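Local structure of SAM-dependent methyltransferase (Thiobacillus denitrificans, 5EPE) at residues L51-R56 against E80-A85. The protein binds S-adenosyl-L-homocysteine and probably acts as a methyltransferase that takes its methyl group from S-adenosylmethionine. Sequence-based numbering, arbitrary orientation.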
loop_
_atom_site.group_PDB
_atom_site.type_symbol
_atom_site.label_atom_id
_atom_site.label_comp_id
_atom_site.label_asym_id
_atom_site.label_seq_id
_atom_site.Cartn_x
_atom_site.Cartn_y
_atom_site.Cartn_z
ATOM N N LEU A 51 31.117 -32.875 16.392
ATOM C CA LEU A 51 31.842 -34.154 16.444
ATOM C C LEU A 51 31.658 -34.940 17.746
ATOM O O LEU A 51 31.411 -36.136 17.674
ATOM C CB LEU A 51 33.333 -33.972 16.159
ATOM C CG LEU A 51 33.621 -33.611 14.715
ATOM C CD1 LEU A 51 35.092 -33.278 14.549
ATOM C CD2 LEU A 51 33.254 -34.733 13.747
ATOM N N CYS A 52 31.745 -34.292 18.916
ATOM C CA CYS A 52 31.649 -35.014 20.177
ATOM C C CYS A 52 30.260 -35.659 20.361
ATOM O O CYS A 52 30.180 -36.824 20.764
ATOM C CB CYS A 52 31.967 -34.136 21.372
ATOM S SG CYS A 52 33.713 -33.668 21.383
ATOM N N THR A 53 29.200 -34.912 20.101
ATOM C CA THR A 53 27.845 -35.419 20.333
ATOM C C THR A 53 27.436 -36.493 19.339
ATOM O O THR A 53 26.784 -37.461 19.729
ATOM C CB THR A 53 26.792 -34.311 20.367
ATOM O OG1 THR A 53 26.829 -33.532 19.153
ATOM C CG2 THR A 53 27.004 -33.399 21.576
ATOM N N TRP A 54 27.845 -36.340 18.063
ATOM C CA TRP A 54 27.608 -37.387 17.054
ATOM C C TRP A 54 28.446 -38.641 17.313
ATOM O O TRP A 54 27.994 -39.749 17.056
ATOM C CB TRP A 54 27.837 -36.845 15.641
ATOM C CG TRP A 54 26.809 -35.764 15.239
ATOM C CD1 TRP A 54 25.774 -35.257 15.991
ATOM C CD2 TRP A 54 26.806 -35.033 14.031
ATOM N NE1 TRP A 54 25.108 -34.250 15.295
ATOM C CE2 TRP A 54 25.732 -34.094 14.093
ATOM C CE3 TRP A 54 27.603 -35.063 12.888
ATOM C CZ2 TRP A 54 25.439 -33.225 13.030
ATOM C CZ3 TRP A 54 27.300 -34.199 11.840
ATOM C CH2 TRP A 54 26.226 -33.313 11.919
ATOM N N ALA A 55 29.643 -38.483 17.844
ATOM C CA ALA A 55 30.419 -39.657 18.251
ATOM C C ALA A 55 29.646 -40.478 19.331
ATOM O O ALA A 55 29.496 -41.701 19.212
ATOM C CB ALA A 55 31.788 -39.212 18.761
ATOM N N ARG A 56 29.152 -39.767 20.342
ATOM C CA ARG A 56 28.404 -40.321 21.463
ATOM C C ARG A 56 27.107 -40.941 20.971
ATOM O O ARG A 56 26.739 -42.019 21.392
ATOM C CB ARG A 56 28.039 -39.197 22.439
ATOM C CG ARG A 56 27.305 -39.653 23.704
ATOM C CD ARG A 56 26.820 -38.461 24.511
ATOM N NE ARG A 56 25.810 -37.716 23.738
ATOM C CZ ARG A 56 25.453 -36.449 23.949
ATOM N NH1 ARG A 56 25.997 -35.754 24.938
ATOM N NH2 ARG A 56 24.552 -35.859 23.156
ATOM N N GLU A 80 36.731 -35.897 26.107
ATOM C CA GLU A 80 37.007 -36.633 27.348
ATOM C C GLU A 80 35.730 -36.733 28.186
ATOM O O GLU A 80 35.393 -37.799 28.650
ATOM C CB GLU A 80 38.084 -35.935 28.170
ATOM C CG GLU A 80 39.495 -36.140 27.660
ATOM N N ALA A 81 35.031 -35.617 28.384
ATOM C CA ALA A 81 33.869 -35.581 29.243
ATOM C C ALA A 81 32.770 -36.527 28.724
ATOM O O ALA A 81 32.033 -37.135 29.525
ATOM C CB ALA A 81 33.314 -34.160 29.300
ATOM N N LEU A 82 32.665 -36.660 27.401
ATOM C CA LEU A 82 31.637 -37.530 26.781
ATOM C C LEU A 82 32.060 -38.994 26.565
ATOM O O LEU A 82 31.237 -39.840 26.210
ATOM C CB LEU A 82 31.120 -36.915 25.471
ATOM C CG LEU A 82 29.865 -36.068 25.613
ATOM C CD1 LEU A 82 29.848 -35.153 26.806
ATOM C CD2 LEU A 82 29.614 -35.258 24.336
ATOM N N GLY A 83 33.322 -39.284 26.768
ATOM C CA GLY A 83 33.846 -40.631 26.571
ATOM C C GLY A 83 34.081 -41.016 25.128
ATOM O O GLY A 83 34.111 -42.197 24.812
ATOM N N VAL A 84 34.320 -40.023 24.268
ATOM C CA VAL A 84 34.511 -40.253 22.834
ATOM C C VAL A 84 35.859 -39.806 22.297
ATOM O O VAL A 84 36.018 -39.720 21.083
ATOM C CB VAL A 84 33.397 -39.576 22.034
ATOM C CG1 VAL A 84 32.054 -40.172 22.451
ATOM C CG2 VAL A 84 33.402 -38.059 22.241
ATOM N N ALA A 85 36.837 -39.539 23.168
ATOM C CA ALA A 85 38.187 -39.152 22.691
ATOM C C ALA A 85 38.821 -40.184 21.715
ATOM O O ALA A 85 39.619 -39.821 20.841
ATOM C CB ALA A 85 39.137 -38.916 23.872
#
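Ala55 and Val84 bring the two backbones nearest each other, their CA atoms 6.2 Å apart, where helix 49-58 passes the turn that closes helix 69-82. Gly83, with positive phi, ends that helix in a Schellman motif, after which Val84 turns its side chain back onto the neighbouring helix. There the CB atoms of Ala55 and Val84 meet at 3.7 Å. The two methyls of Val84 divide over the helix surface: CG1 lies 3.6 Å from the backbone N of Arg56, while CG2 sits 3.8 Å from the carbonyl O of Cys52, which already accepts the helical hydrogen bond from Arg56 N. Leu82 packs beside Val84, its CD2 touching Cys52 CB at 3.9 Å. The side chain of Arg56 leaves the helix with CG anti to the backbone N (chi1 -177°) and bends at chi3 (65°); it crosses that of Leu82 obliquely, with NH1 3.7 Å from Leu82 CD2, while NE and NH2 are hydrogen-bonded just outside the two segments. Toward the sheet, Cys52 touches Phe90 and Ala55 touches Val88 of strand 88-92. Van der Waals packing of methyl groups against helix backbone, CB atoms and the exposed Arg56 side chain thus joins two neighbouring helices of the Rossmann-like methyltransferase fold.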